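Long-range contacts in taurocyamine kinase (Schistosoma mansoni, PDB 4WOD), which catalyses the reversible, magnesium-dependent transfer of phosphate between ATP and taurocyamine, giving N-phosphotaurocyamine and ADP: residues A[9-13]-A[52-56]; A[114-118]-A[280-284]; A[125-129]-A[254-258]; A[467-471]-A[696-700]. The protein carries 4 engineered substitutions. All blocks are in the same frame, centred on the assembly; numbering follows the deposited sequence.

Contact 1. Residues A[9-13]-A[52-56]. Engineered in segment 9-13: Val11 (natural residue Ala).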
loop_
_atom_site.group_PDB
_atom_site.type_symbol
_atom_site.label_atom_id
_atom_site.label_comp_id
_atom_site.label_asym_id
_atom_site.label_seq_id
_atom_site.Cartn_x
_atom_site.Cartn_y
_atom_site.Cartn_z
ATOM N N LEU A 9 21.118 -3.613 25.182
ATOM C CA LEU A 9 19.813 -3.613 24.532
ATOM C C LEU A 9 19.953 -3.056 23.108
ATOM O O LEU A 9 19.324 -3.548 22.158
ATOM C CB LEU A 9 18.800 -2.799 25.365
ATOM C CG LEU A 9 18.343 -3.369 26.723
ATOM C CD1 LEU A 9 17.348 -2.428 27.452
ATOM C CD2 LEU A 9 17.764 -4.772 26.588
ATOM N N GLN A 10 20.797 -2.044 22.956
ATOM C CA GLN A 10 21.055 -1.478 21.638
ATOM C C GLN A 10 21.661 -2.526 20.703
ATOM O O GLN A 10 21.183 -2.724 19.591
ATOM C CB GLN A 10 21.992 -0.269 21.716
ATOM C CG GLN A 10 22.257 0.366 20.358
ATOM C CD GLN A 10 23.616 1.051 20.282
ATOM O OE1 GLN A 10 24.580 0.579 20.877
ATOM N NE2 GLN A 10 23.692 2.175 19.564
ATOM N N VAL A 11 22.725 -3.179 21.151
ATOM C CA VAL A 11 23.309 -4.279 20.380
ATOM C C VAL A 11 22.291 -5.376 20.008
ATOM O O VAL A 11 22.265 -5.827 18.859
ATOM C CB VAL A 11 24.488 -4.888 21.138
ATOM C CG1 VAL A 11 24.902 -6.241 20.530
ATOM C CG2 VAL A 11 25.649 -3.908 21.117
ATOM N N LYS A 12 21.445 -5.788 20.953
ATOM C CA LYS A 12 20.405 -6.783 20.673
ATOM C C LYS A 12 19.438 -6.309 19.586
ATOM O O LYS A 12 19.143 -7.031 18.624
ATOM C CB LYS A 12 19.619 -7.120 21.951
ATOM C CG LYS A 12 20.364 -7.991 22.950
ATOM C CD LYS A 12 19.500 -8.300 24.166
ATOM C CE LYS A 12 20.107 -9.413 24.992
ATOM N NZ LYS A 12 19.979 -10.732 24.310
ATOM N N ILE A 13 18.949 -5.086 19.749
ATOM C CA ILE A 13 18.037 -4.498 18.796
ATOM C C ILE A 13 18.693 -4.327 17.418
ATOM O O ILE A 13 18.077 -4.603 16.394
ATOM C CB ILE A 13 17.522 -3.135 19.317
ATOM C CG1 ILE A 13 16.677 -3.357 20.583
ATOM C CG2 ILE A 13 16.727 -2.422 18.235
ATOM C CD1 ILE A 13 16.383 -2.092 21.412
ATOM N N THR A 52 11.446 -3.474 25.763
ATOM C CA THR A 52 10.502 -4.327 25.038
ATOM C C THR A 52 10.899 -4.475 23.556
ATOM O O THR A 52 10.600 -5.494 22.922
ATOM C CB THR A 52 9.045 -3.789 25.153
ATOM O OG1 THR A 52 8.105 -4.843 24.893
ATOM C CG2 THR A 52 8.814 -2.624 24.177
ATOM N N ASN A 53 11.602 -3.490 23.006
ATOM C CA ASN A 53 12.019 -3.588 21.605
ATOM C C ASN A 53 13.066 -4.670 21.398
ATOM O O ASN A 53 13.135 -5.280 20.332
ATOM C CB ASN A 53 12.555 -2.262 21.096
ATOM C CG ASN A 53 11.505 -1.183 21.086
ATOM O OD1 ASN A 53 11.622 -0.182 21.801
ATOM N ND2 ASN A 53 10.469 -1.367 20.266
ATOM N N ALA A 54 13.890 -4.886 22.410
ATOM C CA ALA A 54 14.940 -5.901 22.334
ATOM C C ALA A 54 14.376 -7.310 22.213
ATOM O O ALA A 54 15.046 -8.206 21.708
ATOM C CB ALA A 54 15.850 -5.813 23.555
ATOM N N TYR A 55 13.157 -7.518 22.704
ATOM C CA TYR A 55 12.603 -8.867 22.774
ATOM C C TYR A 55 11.410 -9.042 21.864
ATOM O O TYR A 55 11.019 -10.160 21.577
ATOM C CB TYR A 55 12.236 -9.210 24.214
ATOM C CG TYR A 55 13.446 -9.071 25.094
ATOM C CD1 TYR A 55 14.522 -9.944 24.963
ATOM C CD2 TYR A 55 13.544 -8.045 26.019
ATOM C CE1 TYR A 55 15.655 -9.805 25.749
ATOM C CE2 TYR A 55 14.672 -7.897 26.811
ATOM C CZ TYR A 55 15.721 -8.775 26.669
ATOM O OH TYR A 55 16.832 -8.636 27.461
ATOM N N ASN A 56 10.841 -7.933 21.415
ATOM C CA ASN A 56 9.728 -7.985 20.479
ATOM C C ASN A 56 10.042 -7.214 19.196
ATOM O O ASN A 56 9.726 -6.029 19.072
ATOM C CB ASN A 56 8.470 -7.442 21.151
ATOM C CG ASN A 56 8.124 -8.208 22.414
ATOM O OD1 ASN A 56 8.525 -7.825 23.520
ATOM N ND2 ASN A 56 7.401 -9.313 22.254
#
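In the helical N-terminal domain of the first phosphagen kinase unit, helix 6-14 packs against the last turn of helix 46-55 through Leu9, Ile13 and Ala54. Ala54 sits at the centre. Its CB meets Leu9 CD2 at 3.7 Å, and Ile13 CG1 comes to 3.5 Å from Ala54 CA. The small residue lets the ethyl branch of Ile13 reach the backbone of the other helix. That branch stands beside the backbone N of Ile13 (chi1 -65°) and carries CD1 on to Asn53 CB, 3.8 Å away. The amide of Asn53 points elsewhere: it is hydrogen-bonded to Thr23 and to the carbonyl of Leu61, a residue of the arginine pocket. Tyr55 edges the contact. Its hydroxyl approaches Leu9 CD2 at 4.1 Å and Lys12 CE at 4.2 Å, and the Leu9 side chain crosses the tyrosine side chain at about a right angle. Lys12 bends only at its last torsion, chi4 -72°, and lies at the more exposed margin. No hydrogen bond joins the two segments. Van der Waals contact therefore holds this interface, while the polar bonds of Asn53 tie the same helix turn toward the arginine site.

Contact 2. Residues A[114-118]-A[280-284]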
loop_
_atom_site.group_PDB
_atom_site.type_symbol
_atom_site.label_atom_id
_atom_site.label_comp_id
_atom_site.label_asym_id
_atom_site.label_seq_id
_atom_site.Cartn_x
_atom_site.Cartn_y
_atom_site.Cartn_z
ATOM N N GLY A 114 -25.650 3.473 4.175
ATOM C CA GLY A 114 -25.754 2.079 3.803
ATOM C C GLY A 114 -26.074 1.108 4.915
ATOM O O GLY A 114 -26.152 -0.085 4.663
ATOM N N ASN A 115 -26.268 1.612 6.130
ATOM C CA ASN A 115 -26.524 0.772 7.305
ATOM C C ASN A 115 -25.482 -0.340 7.475
ATOM O O ASN A 115 -25.821 -1.516 7.595
ATOM C CB ASN A 115 -27.923 0.165 7.244
ATOM C CG ASN A 115 -28.355 -0.417 8.575
ATOM O OD1 ASN A 115 -27.968 0.088 9.632
ATOM N ND2 ASN A 115 -29.136 -1.491 8.536
ATOM N N LEU A 116 -24.214 0.058 7.469
ATOM C CA LEU A 116 -23.083 -0.872 7.505
ATOM C C LEU A 116 -22.393 -0.923 8.866
ATOM O O LEU A 116 -21.504 -1.748 9.095
ATOM C CB LEU A 116 -22.038 -0.475 6.446
ATOM C CG LEU A 116 -22.486 -0.214 5.005
ATOM C CD1 LEU A 116 -21.350 0.413 4.162
ATOM C CD2 LEU A 116 -23.019 -1.485 4.352
ATOM N N VAL A 117 -22.775 -0.038 9.770
ATOM C CA VAL A 117 -22.012 0.089 11.003
ATOM C C VAL A 117 -22.587 -0.762 12.141
ATOM O O VAL A 117 -23.708 -0.551 12.581
ATOM C CB VAL A 117 -21.934 1.563 11.456
ATOM C CG1 VAL A 117 -21.195 1.667 12.767
ATOM C CG2 VAL A 117 -21.243 2.397 10.405
ATOM N N VAL A 118 -21.799 -1.717 12.623
ATOM C CA VAL A 118 -22.197 -2.577 13.743
ATOM C C VAL A 118 -22.185 -1.825 15.072
ATOM O O VAL A 118 -23.111 -1.915 15.886
ATOM C CB VAL A 118 -21.247 -3.787 13.878
ATOM C CG1 VAL A 118 -21.661 -4.672 15.051
ATOM C CG2 VAL A 118 -21.180 -4.562 12.589
ATOM N N VAL A 280 -15.476 3.026 14.151
ATOM C CA VAL A 280 -16.615 2.136 13.943
ATOM C C VAL A 280 -16.130 0.759 13.515
ATOM O O VAL A 280 -15.058 0.636 12.906
ATOM C CB VAL A 280 -17.588 2.654 12.858
ATOM C CG1 VAL A 280 -18.259 3.903 13.326
ATOM C CG2 VAL A 280 -16.846 2.879 11.489
ATOM N N HIS A 281 -16.913 -0.265 13.852
ATOM C CA HIS A 281 -16.808 -1.565 13.189
ATOM C C HIS A 281 -17.785 -1.560 12.022
ATOM O O HIS A 281 -18.998 -1.477 12.227
ATOM C CB HIS A 281 -17.125 -2.717 14.138
ATOM C CG HIS A 281 -15.958 -3.169 14.950
ATOM N ND1 HIS A 281 -15.143 -2.293 15.632
ATOM C CD2 HIS A 281 -15.464 -4.407 15.187
ATOM C CE1 HIS A 281 -14.196 -2.970 16.257
ATOM N NE2 HIS A 281 -14.369 -4.256 16.004
ATOM N N ALA A 282 -17.270 -1.627 10.801
ATOM C CA ALA A 282 -18.146 -1.493 9.644
ATOM C C ALA A 282 -17.973 -2.647 8.674
ATOM O O ALA A 282 -16.869 -3.160 8.522
ATOM C CB ALA A 282 -17.880 -0.177 8.933
ATOM N N LYS A 283 -19.061 -3.018 8.003
ATOM C CA LYS A 283 -19.034 -4.002 6.914
ATOM C C LYS A 283 -18.723 -3.344 5.573
ATOM O O LYS A 283 -19.610 -2.779 4.931
ATOM C CB LYS A 283 -20.366 -4.751 6.812
ATOM C CG LYS A 283 -20.760 -5.552 8.038
ATOM C CD LYS A 283 -22.279 -5.612 8.156
ATOM C CE LYS A 283 -22.773 -5.335 9.577
ATOM N NZ LYS A 283 -24.195 -4.844 9.606
ATOM N N ILE A 284 -17.471 -3.440 5.142
ATOM C CA ILE A 284 -17.042 -2.853 3.875
ATOM C C ILE A 284 -16.241 -3.847 3.004
ATOM O O ILE A 284 -15.128 -3.535 2.562
ATOM C CB ILE A 284 -16.192 -1.592 4.128
ATOM C CG1 ILE A 284 -14.977 -1.931 5.008
ATOM C CG2 ILE A 284 -17.044 -0.521 4.847
ATOM C CD1 ILE A 284 -13.880 -0.907 4.954
#
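Two side chains with CG anti to their own carbonyl carbons, Leu116 (chi1 -50°) and Lys283 (chi1 -61°), pack along the backbones of segments 280-284 and 114-118. Leu116 packs its side chain against one atom: CB, CD1 and CD2 each lie 3.7 Å from Lys283 O. Lys283 returns the contact by running past Leu116 O. A bend at its third torsion, chi3 -134°, brings CE to Val118 CG2 at 3.5 Å, a tight approach in which the two side chains cross at about a right angle. Two backbone hydrogen bonds join the segments. Lys283 N donates to Leu116 O at 3.0 Å. Val118 N donates to His281 O at 2.8 Å. These bonds flank Val117 and Ala282, an antiparallel non-hydrogen-bonded pair. The pairing belongs to the central antiparallel sheet of the phosphagen kinase C-terminal domain, where strands 117-126 and 277-283 are neighbours. Ala282 CA adds a CA-H...O contact to Leu116 O at 3.4 Å. Val117 and Ala282 direct their CB atoms to the same face, where Val117 CG1 also meets Val280 CG1 at 3.7 Å. Helix 331-355 covers this side, with Leu346 touching both Leu116 and Val117. Val280 and His281 are predicted to belong to the ATP site, and His281 NE2 is hydrogen-bonded to Glu310, another predicted ATP-site residue.

Contact 3. Residues A[125-129]-A[254-258]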
loop_
_atom_site.group_PDB
_atom_site.type_symbol
_atom_site.label_atom_id
_atom_site.label_comp_id
_atom_site.label_asym_id
_atom_site.label_seq_id
_atom_site.Cartn_x
_atom_site.Cartn_y
_atom_site.Cartn_z
ATOM N N GLY A 125 -7.168 8.230 26.796
ATOM C CA GLY A 125 -6.325 7.806 27.902
ATOM C C GLY A 125 -5.798 9.026 28.642
ATOM O O GLY A 125 -5.776 10.131 28.084
ATOM N N ARG A 126 -5.397 8.838 29.904
ATOM C CA ARG A 126 -4.767 9.897 30.676
ATOM C C ARG A 126 -3.697 9.344 31.604
ATOM O O ARG A 126 -3.804 8.220 32.106
ATOM C CB ARG A 126 -5.790 10.666 31.520
ATOM C CG ARG A 126 -6.842 11.443 30.727
ATOM C CD ARG A 126 -6.222 12.627 29.992
ATOM N NE ARG A 126 -7.227 13.554 29.464
ATOM C CZ ARG A 126 -7.646 13.557 28.201
ATOM N NH1 ARG A 126 -7.161 12.657 27.340
ATOM N NH2 ARG A 126 -8.557 14.447 27.803
ATOM N N THR A 127 -2.678 10.164 31.818
ATOM C CA THR A 127 -1.651 9.940 32.816
ATOM C C THR A 127 -1.930 10.844 33.999
ATOM O O THR A 127 -2.116 12.047 33.820
ATOM C CB THR A 127 -0.269 10.275 32.280
ATOM O OG1 THR A 127 0.032 9.449 31.150
ATOM C CG2 THR A 127 0.793 10.122 33.390
ATOM N N VAL A 128 -1.966 10.280 35.198
ATOM C CA VAL A 128 -2.124 11.100 36.404
ATOM C C VAL A 128 -0.742 11.616 36.866
ATOM O O VAL A 128 0.193 10.830 37.050
ATOM C CB VAL A 128 -2.825 10.297 37.548
ATOM C CG1 VAL A 128 -2.851 11.099 38.842
ATOM C CG2 VAL A 128 -4.251 9.875 37.135
ATOM N N GLU A 129 -0.606 12.935 37.022
ATOM C CA GLU A 129 0.650 13.524 37.519
ATOM C C GLU A 129 1.106 12.926 38.840
ATOM O O GLU A 129 0.285 12.632 39.714
ATOM C CB GLU A 129 0.506 15.031 37.709
ATOM C CG GLU A 129 0.482 15.821 36.428
ATOM C CD GLU A 129 0.334 17.304 36.679
ATOM O OE1 GLU A 129 -0.199 17.682 37.755
ATOM O OE2 GLU A 129 0.768 18.090 35.804
ATOM N N LEU A 254 -8.786 14.812 39.143
ATOM C CA LEU A 254 -7.469 14.272 38.833
ATOM C C LEU A 254 -6.698 15.276 38.002
ATOM O O LEU A 254 -7.243 15.892 37.083
ATOM C CB LEU A 254 -7.587 12.935 38.076
ATOM C CG LEU A 254 -8.436 11.849 38.741
ATOM C CD1 LEU A 254 -8.869 10.770 37.741
ATOM C CD2 LEU A 254 -7.659 11.216 39.879
ATOM N N LYS A 255 -5.428 15.439 38.352
ATOM C CA LYS A 255 -4.502 16.236 37.588
ATOM C C LYS A 255 -3.891 15.344 36.523
ATOM O O LYS A 255 -3.172 14.392 36.854
ATOM C CB LYS A 255 -3.394 16.810 38.480
ATOM C CG LYS A 255 -3.865 17.574 39.706
ATOM C CD LYS A 255 -2.673 17.929 40.606
ATOM C CE LYS A 255 -3.037 18.940 41.686
ATOM N NZ LYS A 255 -3.451 20.256 41.121
ATOM N N PHE A 256 -4.160 15.650 35.253
ATOM C CA PHE A 256 -3.601 14.858 34.157
ATOM C C PHE A 256 -2.375 15.539 33.559
ATOM O O PHE A 256 -2.321 16.769 33.441
ATOM C CB PHE A 256 -4.639 14.618 33.069
ATOM C CG PHE A 256 -5.871 13.890 33.539
ATOM C CD1 PHE A 256 -5.775 12.741 34.321
ATOM C CD2 PHE A 256 -7.130 14.343 33.177
ATOM C CE1 PHE A 256 -6.906 12.075 34.744
ATOM C CE2 PHE A 256 -8.263 13.677 33.589
ATOM C CZ PHE A 256 -8.153 12.538 34.385
ATOM N N ALA A 257 -1.393 14.729 33.180
ATOM C CA ALA A 257 -0.145 15.228 32.609
ATOM C C ALA A 257 -0.332 15.686 31.169
ATOM O O ALA A 257 -0.758 14.905 30.318
ATOM C CB ALA A 257 0.939 14.147 32.680
ATOM N N PHE A 258 -0.010 16.952 30.905
ATOM C CA PHE A 258 -0.151 17.544 29.582
ATOM C C PHE A 258 0.947 18.574 29.372
ATOM O O PHE A 258 1.227 19.350 30.267
ATOM C CB PHE A 258 -1.548 18.186 29.443
ATOM C CG PHE A 258 -1.809 18.877 28.113
ATOM C CD1 PHE A 258 -2.688 18.315 27.180
ATOM C CD2 PHE A 258 -1.245 20.113 27.820
ATOM C CE1 PHE A 258 -2.958 18.963 25.962
ATOM C CE2 PHE A 258 -1.500 20.756 26.602
ATOM C CZ PHE A 258 -2.357 20.186 25.676
HETATM O O HOH W 1 -2.112 12.491 30.088
HETATM O O HOH W 2 0.792 18.620 33.149
#
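Arg126 lays its aliphatic chain over one face of the Phe256 ring. CB starts above the ring margin, 3.5 Å from Phe256 CD1. CG then stands over the middle, 3.7 Å from the ring centroid and only 6° from the ring normal, a CH-pi contact. The chain bends at chi2 (-69°), and CD passes out above Phe256 CD2 at 3.7 Å. NE follows near that same carbon. At the tip the guanidinium is turned 82° to the ring and meets Phe256 CD2 with its edge. NH1 bonds back to Gly125 O at 3.0 Å, which helps fix its rotation, and Phe264 adds a cation-pi partner. Leu254 O lies over the opposite face of the Phe256 ring.

Beside the ring the backbones are joined by two hydrogen bonds, from Ala257 N to Thr127 O (2.9 Å) and from Glu129 N to Lys255 O. One water accepts from Thr127 N and donates to Ala257 O, extending the pairing. A second donates to Glu129 OE2 at 2.7 Å and accepts from Phe258 N. Glu129 OE1 rests against Lys255 CB, and the charged ends of the two residues do not meet. The bonds flank a single backbone bridge, Val128 with Phe256. It joins the end region of central strand 117-126 to the loop after helix 236-251, within the C-terminal catalytic domain of the phosphagen kinase fold.

Contact 4. Residues A[467-471]-A[696-700]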
loop_
_atom_site.group_PDB
_atom_site.type_symbol
_atom_site.label_atom_id
_atom_site.label_comp_id
_atom_site.label_asym_id
_atom_site.label_seq_id
_atom_site.Cartn_x
_atom_site.Cartn_y
_atom_site.Cartn_z
ATOM N N LYS A 467 18.187 -13.674 -43.587
ATOM C CA LYS A 467 18.681 -12.540 -44.357
ATOM C C LYS A 467 18.085 -11.248 -43.803
ATOM O O LYS A 467 17.306 -10.565 -44.466
ATOM C CB LYS A 467 18.354 -12.710 -45.845
ATOM C CG LYS A 467 19.410 -12.113 -46.782
ATOM C CD LYS A 467 19.137 -12.422 -48.253
ATOM C CE LYS A 467 20.065 -11.608 -49.165
ATOM N NZ LYS A 467 19.988 -12.001 -50.613
ATOM N N LEU A 468 18.457 -10.927 -42.569
ATOM C CA LEU A 468 17.958 -9.736 -41.892
ATOM C C LEU A 468 18.722 -8.476 -42.320
ATOM O O LEU A 468 19.883 -8.554 -42.712
ATOM C CB LEU A 468 18.049 -9.929 -40.377
ATOM C CG LEU A 468 17.149 -11.006 -39.761
ATOM C CD1 LEU A 468 17.665 -11.388 -38.395
ATOM C CD2 LEU A 468 15.693 -10.523 -39.683
ATOM N N PRO A 469 18.078 -7.304 -42.249
ATOM C CA PRO A 469 18.783 -6.086 -42.662
ATOM C C PRO A 469 19.553 -5.437 -41.515
ATOM O O PRO A 469 19.677 -4.213 -41.470
ATOM C CB PRO A 469 17.649 -5.178 -43.131
ATOM C CG PRO A 469 16.520 -5.546 -42.216
ATOM C CD PRO A 469 16.656 -7.040 -41.964
ATOM N N PHE A 470 20.039 -6.252 -40.586
ATOM C CA PHE A 470 20.895 -5.768 -39.512
ATOM C C PHE A 470 21.690 -6.957 -39.000
ATOM O O PHE A 470 21.297 -8.102 -39.208
ATOM C CB PHE A 470 20.082 -5.106 -38.390
ATOM C CG PHE A 470 18.834 -5.869 -37.998
ATOM C CD1 PHE A 470 17.587 -5.453 -38.435
ATOM C CD2 PHE A 470 18.911 -6.991 -37.192
ATOM C CE1 PHE A 470 16.434 -6.149 -38.089
ATOM C CE2 PHE A 470 17.756 -7.691 -36.832
ATOM C CZ PHE A 470 16.519 -7.267 -37.283
ATOM N N GLY A 471 22.813 -6.697 -38.352
ATOM C CA GLY A 471 23.655 -7.767 -37.871
ATOM C C GLY A 471 24.183 -7.445 -36.489
ATOM O O GLY A 471 23.423 -7.375 -35.519
ATOM N N LEU A 696 9.994 -6.012 -38.343
ATOM C CA LEU A 696 11.262 -5.800 -39.031
ATOM C C LEU A 696 11.655 -4.317 -39.059
ATOM O O LEU A 696 12.795 -3.960 -38.747
ATOM C CB LEU A 696 11.175 -6.363 -40.451
ATOM C CG LEU A 696 12.492 -6.608 -41.182
ATOM C CD1 LEU A 696 13.387 -7.539 -40.372
ATOM C CD2 LEU A 696 12.199 -7.195 -42.547
ATOM N N GLN A 697 10.711 -3.449 -39.409
ATOM C CA GLN A 697 11.004 -2.024 -39.434
ATOM C C GLN A 697 11.305 -1.513 -38.027
ATOM O O GLN A 697 12.214 -0.698 -37.845
ATOM C CB GLN A 697 9.846 -1.236 -40.068
ATOM C CG GLN A 697 9.635 -1.569 -41.540
ATOM C CD GLN A 697 8.332 -1.026 -42.114
ATOM O OE1 GLN A 697 7.298 -0.965 -41.434
ATOM N NE2 GLN A 697 8.382 -0.625 -43.378
ATOM N N ALA A 698 10.556 -1.988 -37.035
ATOM C CA ALA A 698 10.786 -1.578 -35.648
ATOM C C ALA A 698 12.227 -1.855 -35.237
ATOM O O ALA A 698 12.914 -0.993 -34.698
ATOM C CB ALA A 698 9.812 -2.289 -34.700
ATOM N N ALA A 699 12.682 -3.074 -35.491
ATOM C CA ALA A 699 14.037 -3.446 -35.116
ATOM C C ALA A 699 15.066 -2.703 -35.982
ATOM O O ALA A 699 16.145 -2.355 -35.505
ATOM C CB ALA A 699 14.222 -4.956 -35.221
ATOM N N HIS A 700 14.729 -2.451 -37.245
ATOM C CA HIS A 700 15.660 -1.762 -38.137
ATOM C C HIS A 700 15.782 -0.281 -37.782
ATOM O O HIS A 700 16.870 0.286 -37.870
ATOM C CB HIS A 700 15.241 -1.910 -39.594
ATOM C CG HIS A 700 16.299 -1.494 -40.567
ATOM N ND1 HIS A 700 16.017 -0.820 -41.735
ATOM C CD2 HIS A 700 17.643 -1.655 -40.542
ATOM C CE1 HIS A 700 17.140 -0.598 -42.395
ATOM N NE2 HIS A 700 18.141 -1.090 -41.689
#
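His700 N donates to Leu696 O at 2.9 Å, a helix bond that sets one turn between two residues meeting the loop 467-471. From the loop, Pro469 O comes nearest to His700 CD2, at 3.4 Å. His700 NE2 is 3.5 Å from Pro469 O, but the angle is too poor for a hydrogen bond. The imidazole also turns one face to Pro469 CB. It reaches the loop because His700 CG is anti to the backbone N (chi1 -167°).

The rest of the contact is apolar and gathers round Leu696 CD1. Pro469 CD meets this methyl at 3.7 Å, the two side chains reaching toward each other tip to tip. Leu468 CD2 lies 3.8 Å from Leu696 CD1, and Phe470 CE1 is a little farther off. With chi1 at 44° the ring of Phe470 is set between its own N and C, and CE1 reaches Ala699 CB at 3.8 Å. The ring also meets Tyr603 edge-to-face, and Leu468 packs on Tyr603. The loop touches two helices. One is 599-614, where Ala600 makes a backbone hydrogen bond with Gly471. The other is the C-terminal helix 695-715. The two segments share no hydrogen bond, so this is a surface packing of the loop preceding strand 480-489 on the last helix of the second phosphagen kinase C-terminal domain.

From the N terminus, contact 1 closes first, with 38 intervening residues, half of them helical and none in a strand, within the N-terminal domain of the first unit. Contact 2 then opens at the start of strand 117-126 and closes at strand 277-283. Contact 3 is nested inside that loop. It uses the far end of the same strand, so the two contacts tie opposite ends of strand 117-126 to different partners; their nearest atoms are about 16 Å apart. Contact 4 follows in series, spanning 224 residues and bringing the last helix of the chain back to an earlier loop. Its centre is about 78 Å from that of contact 3. None of the contacts cross along the chain.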